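Local coordinates for protein charybdin (Charybdis maritima, PDB 2B7U) that belongs to the plant ribosome-inactivating proteins, a family whose fold packs a mixed beta sheet against a set of alpha helices, at residues Phe10-Asp15 and Thr25-Asn30; Leu60-Arg65 and Gln163-Ala168; Glu17-Gln22 and Asn136-Ala141; Thr69-His74 and Leu78-Tyr83. One frame throughout, in Å; residues are numbered along the deposited sequence. Where two conformers were deposited one is given.

Contact 1: residues Phe10-Asp15 and Thr25-Asn30; sequences FTVELD and TDFIKN
Phe27 swings its CG to the far side of its own backbone N (chi1 -175°), so that the benzyl group stands out from helix 25-30 toward the strand, and Leu14, turned the same way about its first bond (chi1 -172°), folds over the ring to meet it. CB of Leu14 sits over one face, 4.1 Å from the Phe27 ring centroid and displaced toward the rim, a CH-pi contact. The delta carbons of the same leucine follow the ring back toward its root, CD1 of Leu14 reaching CD1 of Phe27 at 3.8 Å. Further out Val12 takes over, its CG2 lying 3.7 Å from Phe27 CZ. Between the two, the carbonyl O of Glu13 approaches Phe27 CE1 obliquely at 3.6 Å. Val12 and Leu14 both direct their side chains to the helix, whereas Glu13 turns away, as suits an exposed polar residue. A large flat phenylalanine suits the helix position, because the two axes are 10.3 Å apart and a single ring bridges that distance. Strand and helix run nearly antiparallel, at 175°: an edge strand covered by the helix that follows it, at the rim of the mixed sheet of the ribosome-inactivating protein fold.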
# COMPACT_ATOMS: atom_id res chain seq x y z
N PHE A 10 4.45 -11.19 9.84
CA PHE A 10 5.26 -11.95 8.89
C PHE A 10 6.20 -11.00 8.16
O PHE A 10 6.03 -9.76 8.24
CB PHE A 10 4.37 -12.74 7.90
CG PHE A 10 3.55 -11.86 6.97
CD1 PHE A 10 4.08 -11.42 5.77
CD2 PHE A 10 2.25 -11.49 7.29
CE1 PHE A 10 3.36 -10.60 4.93
CE2 PHE A 10 1.53 -10.68 6.46
CZ PHE A 10 2.06 -10.25 5.27
N THR A 11 7.17 -11.58 7.47
CA THR A 11 8.13 -10.86 6.65
C THR A 11 8.14 -11.47 5.25
O THR A 11 8.14 -12.71 5.09
CB THR A 11 9.55 -10.89 7.26
OG1 THR A 11 9.54 -10.30 8.57
CG2 THR A 11 10.56 -10.14 6.37
N VAL A 12 8.11 -10.62 4.24
CA VAL A 12 8.30 -11.03 2.84
C VAL A 12 9.54 -10.32 2.31
O VAL A 12 9.81 -9.18 2.68
CB VAL A 12 7.06 -10.76 1.92
CG1 VAL A 12 5.96 -11.73 2.27
CG2 VAL A 12 6.55 -9.30 2.03
N GLU A 13 10.26 -10.97 1.40
CA GLU A 13 11.53 -10.44 0.92
C GLU A 13 11.59 -10.55 -0.60
O GLU A 13 11.22 -11.57 -1.17
CB GLU A 13 12.69 -11.17 1.60
CG GLU A 13 14.06 -10.75 1.12
CD GLU A 13 15.19 -11.43 1.89
OE1 GLU A 13 14.90 -12.21 2.85
OE2 GLU A 13 16.38 -11.21 1.53
N LEU A 14 12.03 -9.49 -1.25
CA LEU A 14 12.19 -9.48 -2.70
C LEU A 14 13.54 -8.91 -3.09
O LEU A 14 13.93 -7.83 -2.61
CB LEU A 14 11.07 -8.67 -3.35
CG LEU A 14 10.98 -8.71 -4.87
CD1 LEU A 14 10.66 -10.10 -5.38
CD2 LEU A 14 9.95 -7.73 -5.36
N ASP A 15 14.27 -9.62 -3.95
CA ASP A 15 15.46 -9.03 -4.55
C ASP A 15 15.12 -8.37 -5.88
O ASP A 15 14.51 -8.98 -6.74
CB ASP A 15 16.59 -10.02 -4.76
CG ASP A 15 17.91 -9.30 -5.09
OD1 ASP A 15 18.16 -8.97 -6.26
OD2 ASP A 15 18.70 -9.00 -4.15
N THR A 25 4.71 -9.67 -10.39
CA THR A 25 3.30 -10.05 -10.28
C THR A 25 3.11 -11.20 -9.29
O THR A 25 2.17 -11.18 -8.47
CB THR A 25 2.75 -10.40 -11.66
OG1 THR A 25 2.78 -9.21 -12.47
CG2 THR A 25 1.33 -10.92 -11.54
N ASP A 26 3.96 -12.22 -9.38
CA ASP A 26 3.93 -13.35 -8.46
C ASP A 26 4.07 -12.86 -7.01
O ASP A 26 3.37 -13.31 -6.10
CB ASP A 26 5.06 -14.36 -8.73
CG ASP A 26 5.00 -15.03 -10.12
OD1 ASP A 26 6.08 -15.53 -10.54
OD2 ASP A 26 3.93 -15.10 -10.76
N PHE A 27 4.99 -11.95 -6.78
CA PHE A 27 5.22 -11.44 -5.44
C PHE A 27 4.00 -10.73 -4.88
O PHE A 27 3.61 -10.94 -3.74
CB PHE A 27 6.43 -10.49 -5.45
CG PHE A 27 6.80 -10.01 -4.09
CD1 PHE A 27 7.61 -10.77 -3.25
CD2 PHE A 27 6.35 -8.79 -3.63
CE1 PHE A 27 7.94 -10.33 -1.99
CE2 PHE A 27 6.69 -8.33 -2.39
CZ PHE A 27 7.49 -9.11 -1.56
N ILE A 28 3.39 -9.89 -5.70
CA ILE A 28 2.20 -9.14 -5.25
C ILE A 28 1.05 -10.10 -4.95
O ILE A 28 0.35 -9.95 -3.94
CB ILE A 28 1.80 -8.06 -6.28
CG1 ILE A 28 2.89 -6.98 -6.41
CG2 ILE A 28 0.45 -7.44 -5.91
CD1 ILE A 28 3.19 -6.21 -5.17
N LYS A 29 0.85 -11.09 -5.82
CA LYS A 29 -0.22 -12.08 -5.62
C LYS A 29 0.01 -12.84 -4.33
O LYS A 29 -0.91 -13.05 -3.55
CB LYS A 29 -0.29 -13.00 -6.82
CG LYS A 29 -0.90 -12.31 -8.03
CD LYS A 29 -0.72 -13.09 -9.32
CE LYS A 29 -1.55 -14.34 -9.37
NZ LYS A 29 -1.36 -15.15 -10.61
N ASN A 30 1.25 -13.24 -4.08
CA ASN A 30 1.56 -13.94 -2.83
C ASN A 30 1.36 -13.06 -1.61
O ASN A 30 0.90 -13.52 -0.57
CB ASN A 30 2.98 -14.51 -2.86
CG ASN A 30 3.13 -15.63 -3.86
OD1 ASN A 30 2.16 -16.27 -4.23
ND2 ASN A 30 4.37 -15.88 -4.29

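Contact 2: residues Leu60-Arg65 and Gln163-Ala168; sequences LKLTFR and QMFCEA
Phe165 on helix 163-168 inserts its ring against Leu60 and Leu62 of strand 60-64, a helix-on-sheet contact in the buried core of the ribosome-inactivating protein fold. Phe165 gives up the largest area, and Leu60 meets it near the root of the ring: its CD2 methyl lies 3.7 Å from Phe165 CG and 3.8 Å from Phe165 CB. That methyl is also 4.2 Å from the ring centroid and 29° off the normal, so this is an off-centre CH-pi contact. The two side chains meet at about a right angle, with one leucine branch doing the touching.

Leu62 works at the other end of the ring and runs past Phe165 in the opposite sense, both of its methyls turned to the outer carbons. Different first torsions go with these different approaches: Leu60 sends its CG away from its own N (chi1 169°) and offers one methyl, while Leu62 sends its CG away from its carbonyl carbon (chi1 -59°) and offers two. Being two apart on one strand, they share the helix-facing side of the sheet, and branched aliphatic chains there can follow the length of an aromatic ring without presenting a polar atom. Further apolar neighbours close round the phenylalanine, with Leu14 coming from strand 7-15, Ile28 from helix 21-35 and Leu138 from helix 135-147. The helix makes a wider pi-type turn here, marked by the 3.2 Å bond from Ala168 N to Gln163 O. Toward the tip of the ring, CD2 of Leu62 rests 4.0 Å from Phe165 CZ, and its CD1 lies 4.1 Å from Phe165 CE2.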
# COMPACT_ATOMS: atom_id res chain seq x y z
N LEU A 60 8.48 -5.77 4.92
CA LEU A 60 8.81 -5.95 3.51
C LEU A 60 10.30 -5.67 3.37
O LEU A 60 10.72 -4.54 3.51
CB LEU A 60 7.99 -4.99 2.65
CG LEU A 60 8.38 -4.86 1.18
CD1 LEU A 60 8.23 -6.18 0.45
CD2 LEU A 60 7.57 -3.72 0.51
N LYS A 61 11.07 -6.71 3.10
CA LYS A 61 12.53 -6.57 2.98
C LYS A 61 12.88 -6.53 1.50
O LYS A 61 12.52 -7.43 0.73
CB LYS A 61 13.23 -7.75 3.67
CG LYS A 61 14.74 -7.61 3.79
CD LYS A 61 15.21 -8.54 4.93
CE LYS A 61 16.68 -8.74 5.00
NZ LYS A 61 16.99 -9.84 5.98
N LEU A 62 13.57 -5.46 1.09
CA LEU A 62 13.92 -5.25 -0.30
C LEU A 62 15.43 -5.19 -0.41
O LEU A 62 16.05 -4.45 0.33
CB LEU A 62 13.33 -3.95 -0.82
CG LEU A 62 11.81 -3.81 -0.75
CD1 LEU A 62 11.39 -2.42 -1.22
CD2 LEU A 62 11.13 -4.87 -1.55
N THR A 63 15.98 -5.95 -1.35
CA THR A 63 17.43 -6.04 -1.47
C THR A 63 17.83 -5.78 -2.92
O THR A 63 17.15 -6.20 -3.86
CB THR A 63 17.90 -7.42 -1.04
OG1 THR A 63 17.68 -7.59 0.38
CG2 THR A 63 19.34 -7.57 -1.31
N PHE A 64 18.96 -5.10 -3.09
CA PHE A 64 19.53 -4.88 -4.41
C PHE A 64 21.04 -4.82 -4.32
O PHE A 64 21.57 -3.87 -3.74
CB PHE A 64 19.03 -3.58 -5.01
CG PHE A 64 19.62 -3.28 -6.36
CD1 PHE A 64 19.45 -4.17 -7.40
CD2 PHE A 64 20.34 -2.13 -6.58
CE1 PHE A 64 20.00 -3.92 -8.64
CE2 PHE A 64 20.90 -1.87 -7.84
CZ PHE A 64 20.72 -2.76 -8.85
N ARG A 65 21.72 -5.81 -4.89
CA ARG A 65 23.19 -5.83 -4.96
C ARG A 65 23.84 -5.53 -3.60
O ARG A 65 24.74 -4.69 -3.50
CB ARG A 65 23.70 -4.88 -6.04
CG ARG A 65 23.29 -5.29 -7.43
CD ARG A 65 23.92 -4.44 -8.52
NE ARG A 65 23.56 -4.98 -9.83
CZ ARG A 65 23.45 -4.27 -10.96
NH1 ARG A 65 23.12 -4.90 -12.09
NH2 ARG A 65 23.66 -2.96 -10.98
N GLN A 163 3.88 3.11 -3.71
CA GLN A 163 3.16 2.92 -4.96
C GLN A 163 3.33 1.50 -5.47
O GLN A 163 2.37 0.80 -5.79
CB GLN A 163 3.59 3.92 -6.00
CG GLN A 163 3.17 5.34 -5.72
CD GLN A 163 1.70 5.54 -5.93
OE1 GLN A 163 1.08 4.85 -6.74
NE2 GLN A 163 1.10 6.47 -5.17
N MET A 164 4.57 1.04 -5.53
CA MET A 164 4.82 -0.24 -6.17
C MET A 164 4.49 -1.46 -5.35
O MET A 164 4.38 -2.57 -5.91
CB MET A 164 6.27 -0.30 -6.68
CG MET A 164 6.55 0.78 -7.66
SD MET A 164 8.21 0.72 -8.42
CE MET A 164 8.01 -0.65 -9.56
N PHE A 165 4.33 -1.30 -4.03
CA PHE A 165 3.93 -2.44 -3.19
C PHE A 165 2.55 -2.23 -2.59
O PHE A 165 1.67 -3.06 -2.79
CB PHE A 165 5.03 -2.77 -2.20
CG PHE A 165 6.25 -3.26 -2.90
CD1 PHE A 165 6.31 -4.57 -3.33
CD2 PHE A 165 7.27 -2.40 -3.25
CE1 PHE A 165 7.39 -5.05 -4.05
CE2 PHE A 165 8.36 -2.87 -3.98
CZ PHE A 165 8.43 -4.20 -4.37
N CYS A 166 2.32 -1.10 -1.95
CA CYS A 166 1.00 -0.91 -1.30
C CYS A 166 -0.13 -0.66 -2.31
O CYS A 166 -1.16 -1.37 -2.30
CB CYS A 166 1.05 0.17 -0.26
SG CYS A 166 2.36 -0.17 0.98
N GLU A 167 0.03 0.31 -3.20
CA GLU A 167 -1.03 0.58 -4.14
C GLU A 167 -1.21 -0.57 -5.13
O GLU A 167 -2.32 -0.92 -5.53
CB GLU A 167 -0.80 1.89 -4.87
CG GLU A 167 -0.55 3.09 -3.98
CD GLU A 167 -1.71 3.46 -3.10
OE1 GLU A 167 -2.82 2.88 -3.26
OE2 GLU A 167 -1.53 4.33 -2.22
N ALA A 168 -0.11 -1.17 -5.59
CA ALA A 168 -0.19 -2.35 -6.46
C ALA A 168 -0.92 -3.52 -5.79
O ALA A 168 -1.71 -4.22 -6.43
CB ALA A 168 1.21 -2.78 -6.90

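Contact 3: residues Glu17-Gln22 and Asn136-Ala141; sequences ERLTGQ and NALQDA
Leu19 overlaps Leu138 through a single pair of methyls, its CD1 lying 4.1 Å from CD2 of Leu138, and the two side chains meet at about a right angle. The leucine of helix 136-141 reaches across because its first torsion (chi1 -170°) extends the chain away from its own N; both residues are buried, and Phe165 of helix 151-170 packs on Leu138 as well. Beside this apolar spot lies a polar one. Gln139 stretches its chain toward the loop, and a water links its OE1 to the backbone there. That water donates to Glu17 O at 3.0 Å and to Gln139 OE1 at 2.7 Å, using both of its hydrogens to join two acceptors that could not bond to each other directly. Lys135 NZ also bonds to the carbonyl O of Glu17 and to that of Leu19, so the turn is held from the start of the same helix. Just beyond, Thr20 is the N-cap of helix 21-35, its hydroxyl capping a backbone N in the helix's first turn. Between the two segments themselves the join is one small leucine contact and a water bridge, to which Lys135 adds direct bonds, with glutamine supplying a neutral acceptor at a partly exposed margin.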
# COMPACT_ATOMS: atom_id res chain seq x y z
N GLU A 17 17.24 -7.11 -8.28
CA GLU A 17 18.17 -7.19 -9.42
C GLU A 17 17.66 -8.00 -10.61
O GLU A 17 17.76 -7.54 -11.76
CB GLU A 17 19.53 -7.73 -8.96
CG GLU A 17 20.58 -7.68 -10.05
CD GLU A 17 21.91 -8.26 -9.62
OE1 GLU A 17 22.05 -8.64 -8.43
OE2 GLU A 17 22.81 -8.36 -10.48
N ARG A 18 17.12 -9.19 -10.36
CA ARG A 18 16.62 -10.08 -11.42
C ARG A 18 15.10 -9.92 -11.65
O ARG A 18 14.49 -10.73 -12.36
CB ARG A 18 17.00 -11.55 -11.11
CG ARG A 18 15.93 -12.50 -10.51
CD ARG A 18 15.20 -11.93 -9.30
NE ARG A 18 13.96 -12.65 -9.00
CZ ARG A 18 12.91 -12.11 -8.38
NH1 ARG A 18 12.93 -10.83 -8.02
NH2 ARG A 18 11.82 -12.84 -8.12
N LEU A 19 14.52 -8.88 -11.07
CA LEU A 19 13.07 -8.70 -11.06
C LEU A 19 12.52 -8.59 -12.48
O LEU A 19 13.04 -7.83 -13.30
CB LEU A 19 12.71 -7.41 -10.28
CG LEU A 19 11.65 -7.40 -9.18
CD1 LEU A 19 11.04 -6.00 -9.09
CD2 LEU A 19 10.61 -8.43 -9.33
N THR A 20 11.46 -9.34 -12.78
CA THR A 20 10.76 -9.23 -14.05
C THR A 20 9.29 -8.93 -13.80
O THR A 20 8.83 -9.02 -12.65
CB THR A 20 10.85 -10.52 -14.88
OG1 THR A 20 10.10 -11.57 -14.25
CG2 THR A 20 12.29 -10.94 -15.04
N GLY A 21 8.56 -8.59 -14.86
CA GLY A 21 7.11 -8.36 -14.77
C GLY A 21 6.42 -9.54 -14.12
O GLY A 21 5.57 -9.37 -13.23
N GLN A 22 6.81 -10.74 -14.54
CA GLN A 22 6.20 -11.96 -14.03
C GLN A 22 6.53 -12.21 -12.56
O GLN A 22 5.63 -12.53 -11.77
CB GLN A 22 6.63 -13.17 -14.88
CG GLN A 22 5.82 -13.39 -16.14
CD GLN A 22 5.49 -12.11 -16.89
OE1 GLN A 22 6.39 -11.40 -17.33
NE2 GLN A 22 4.20 -11.84 -17.08
N ASN A 136 14.39 0.38 -12.38
CA ASN A 136 15.50 1.28 -12.06
C ASN A 136 15.14 2.21 -10.89
O ASN A 136 15.97 2.45 -10.02
CB ASN A 136 15.92 2.09 -13.29
CG ASN A 136 16.64 1.23 -14.35
OD1 ASN A 136 16.54 1.51 -15.54
ND2 ASN A 136 17.36 0.21 -13.92
N ALA A 137 13.90 2.69 -10.84
CA ALA A 137 13.46 3.57 -9.74
C ALA A 137 13.40 2.81 -8.42
O ALA A 137 13.73 3.35 -7.36
CB ALA A 137 12.13 4.22 -10.06
N LEU A 138 12.96 1.56 -8.47
CA LEU A 138 12.91 0.74 -7.27
C LEU A 138 14.32 0.44 -6.76
O LEU A 138 14.57 0.45 -5.58
CB LEU A 138 12.12 -0.53 -7.54
CG LEU A 138 11.76 -1.39 -6.35
CD1 LEU A 138 11.08 -0.58 -5.24
CD2 LEU A 138 10.91 -2.55 -6.86
N GLN A 139 15.26 0.20 -7.67
CA GLN A 139 16.63 -0.02 -7.30
C GLN A 139 17.19 1.21 -6.58
O GLN A 139 17.82 1.10 -5.51
CB GLN A 139 17.46 -0.34 -8.54
CG GLN A 139 17.19 -1.73 -9.11
CD GLN A 139 17.87 -1.99 -10.47
OE1 GLN A 139 17.70 -3.06 -11.05
NE2 GLN A 139 18.62 -1.02 -10.96
N ASP A 140 16.93 2.37 -7.15
CA ASP A 140 17.37 3.62 -6.54
C ASP A 140 16.74 3.85 -5.17
O ASP A 140 17.37 4.35 -4.24
CB ASP A 140 17.06 4.80 -7.47
CG ASP A 140 17.76 4.69 -8.80
OD1 ASP A 140 18.82 4.02 -8.89
OD2 ASP A 140 17.23 5.28 -9.78
N ALA A 141 15.47 3.50 -5.04
CA ALA A 141 14.78 3.66 -3.77
C ALA A 141 15.40 2.82 -2.68
O ALA A 141 15.58 3.30 -1.57
CB ALA A 141 13.32 3.29 -3.92
O HOH W 1 19.21 -4.91 -12.28

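Contact 4: residues Thr69-His74 and Leu78-Tyr83; sequences TTVRIH and LVLRGY
Strands 69-74 and 80-83 run antiparallel at 155°, with Val71-Tyr83 and Ile73-Leu80 as non-hydrogen-bonded pairs and Arg72-Gly82 as the hydrogen-bonded pair between them. Arg72 N donates to Gly82 O at 2.8 Å, while Arg72 O accepts two bonds, a short one from Arg81 N at 2.8 Å and a longer one from Gly82 N at 3.3 Å. Nearer the turn His74 N donates to Val79 O.

Val71, Ile73, Leu80 and Tyr83 share one face of the sheet. CG1 of Val71, extended away from its own N, presses into the fork of Leu80, 3.3 Å from Leu80 CG and tighter than ordinary van der Waals contact. Val71 CG2 instead meets Tyr83 CB at 4.1 Å. Branched aliphatic residues suit this side, where Leu158 of helix 151-170 packs on both Leu80 and Tyr83.

The pairing forms a beta hairpin with a classic bulge, Arg81 and Gly82 both standing opposite Arg72 and shifting the register by one. At the bulge the Arg81 side chain turns toward His74. The arginine chain, bent at chi2 and chi3, brings NE to the histidine edge, and Arg81 NE donates to His74 NE2 at 2.9 Å in an almost straight bond (168°). The donor lies in the imidazole plane, yet ring and guanidinium are turned 74° apart. Arg81 NH2 adds only a weak bond to the same nitrogen, whereas NH1 is held by the carbonyls of Leu94 and Glu95. Arg72 leads its own guanidinium away to a salt bridge with Asp59.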
# COMPACT_ATOMS: atom_id res chain seq x y z
N THR A 69 16.86 -2.57 2.62
CA THR A 69 16.04 -1.87 3.56
C THR A 69 14.86 -2.77 3.91
O THR A 69 14.52 -3.67 3.17
CB THR A 69 15.59 -0.51 3.01
OG1 THR A 69 14.93 0.23 4.05
CG2 THR A 69 14.69 -0.66 1.81
N THR A 70 14.32 -2.54 5.09
CA THR A 70 13.12 -3.21 5.53
C THR A 70 12.09 -2.14 5.84
O THR A 70 12.39 -1.23 6.60
CB THR A 70 13.35 -4.08 6.77
OG1 THR A 70 14.39 -5.04 6.48
CG2 THR A 70 12.07 -4.81 7.15
N VAL A 71 10.89 -2.30 5.28
CA VAL A 71 9.80 -1.37 5.52
C VAL A 71 8.74 -2.06 6.37
O VAL A 71 8.39 -3.20 6.11
CB VAL A 71 9.19 -0.87 4.18
CG1 VAL A 71 8.15 0.16 4.44
CG2 VAL A 71 10.32 -0.27 3.29
N ARG A 72 8.23 -1.35 7.37
CA ARG A 72 7.19 -1.91 8.25
C ARG A 72 5.87 -1.25 7.87
O ARG A 72 5.78 -0.04 7.77
CB ARG A 72 7.50 -1.63 9.69
CG ARG A 72 6.63 -2.38 10.64
CD ARG A 72 7.34 -2.63 11.97
NE ARG A 72 8.47 -3.56 11.85
CZ ARG A 72 9.30 -3.84 12.84
NH1 ARG A 72 9.15 -3.26 14.03
NH2 ARG A 72 10.29 -4.70 12.65
N ILE A 73 4.87 -2.09 7.60
CA ILE A 73 3.59 -1.64 7.04
C ILE A 73 2.44 -2.17 7.90
O ILE A 73 2.47 -3.32 8.32
CB ILE A 73 3.48 -2.17 5.60
CG1 ILE A 73 4.64 -1.63 4.75
CG2 ILE A 73 2.15 -1.78 4.97
CD1 ILE A 73 4.78 -2.22 3.37
N HIS A 74 1.40 -1.36 8.08
CA HIS A 74 0.19 -1.81 8.76
C HIS A 74 -0.56 -2.89 7.97
O HIS A 74 -0.80 -2.73 6.77
CB HIS A 74 -0.76 -0.64 8.98
CG HIS A 74 -0.28 0.35 9.97
ND1 HIS A 74 -0.55 0.23 11.32
CD2 HIS A 74 0.45 1.48 9.82
CE1 HIS A 74 0.00 1.26 11.95
NE2 HIS A 74 0.60 2.04 11.06
N LEU A 78 -2.64 -1.23 5.07
CA LEU A 78 -1.52 -1.19 4.14
C LEU A 78 -0.78 0.15 4.09
O LEU A 78 -0.11 0.47 3.11
CB LEU A 78 -1.97 -1.65 2.74
CG LEU A 78 -2.49 -3.08 2.70
CD1 LEU A 78 -2.81 -3.50 1.25
CD2 LEU A 78 -1.56 -4.06 3.34
N VAL A 79 -0.84 0.89 5.18
CA VAL A 79 -0.15 2.15 5.29
C VAL A 79 1.29 1.92 5.78
O VAL A 79 1.55 1.19 6.73
CB VAL A 79 -0.89 3.11 6.23
CG1 VAL A 79 -0.10 4.35 6.51
CG2 VAL A 79 -2.24 3.51 5.63
N LEU A 80 2.23 2.55 5.09
CA LEU A 80 3.64 2.45 5.47
C LEU A 80 3.85 3.17 6.81
O LEU A 80 3.40 4.30 7.01
CB LEU A 80 4.49 3.05 4.34
CG LEU A 80 5.90 2.50 4.12
CD1 LEU A 80 6.34 2.69 2.68
CD2 LEU A 80 6.86 3.20 5.08
N ARG A 81 4.54 2.52 7.75
CA ARG A 81 4.78 3.15 9.05
C ARG A 81 6.23 3.50 9.35
O ARG A 81 6.52 4.42 10.13
CB ARG A 81 4.24 2.27 10.18
CG ARG A 81 4.32 2.87 11.61
CD ARG A 81 3.75 4.25 11.69
NE ARG A 81 2.37 4.32 11.23
CZ ARG A 81 1.79 5.42 10.74
NH1 ARG A 81 2.46 6.56 10.66
NH2 ARG A 81 0.53 5.38 10.34
N GLY A 82 7.17 2.77 8.76
CA GLY A 82 8.58 3.04 9.03
C GLY A 82 9.50 2.19 8.20
O GLY A 82 9.05 1.34 7.46
N TYR A 83 10.79 2.45 8.31
CA TYR A 83 11.78 1.66 7.59
C TYR A 83 13.10 1.66 8.36
O TYR A 83 13.35 2.52 9.21
CB TYR A 83 11.95 2.15 6.16
CG TYR A 83 12.76 3.41 6.08
CD1 TYR A 83 14.14 3.37 5.86
CD2 TYR A 83 12.16 4.65 6.24
CE1 TYR A 83 14.89 4.55 5.83
CE2 TYR A 83 12.90 5.84 6.20
CZ TYR A 83 14.26 5.77 5.97
OH TYR A 83 15.01 6.93 5.94

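How the contacts relate
From the N terminus, strand 7-15 leads through a short connection into helix 21-35, and contact 1 closes that first loop by laying the helix against the strand. The connection and the first residues of the helix, 17-22, wait for helix 135-147, so contact 3 closes over more than a hundred residues and crosses contact 1. Strand 56-64 comes next, beside strand 7-15 in the sheet, and finds its partner on helix 151-170; contact 2 thus crosses contact 3. Contact 4, the hairpin that follows, falls within the spans of both contacts 2 and 3, and extends the sheet from strand 56-64. Contacts 1 and 2 lay two helices on this sheet, and contact 3 ties the connection to helix 135-147.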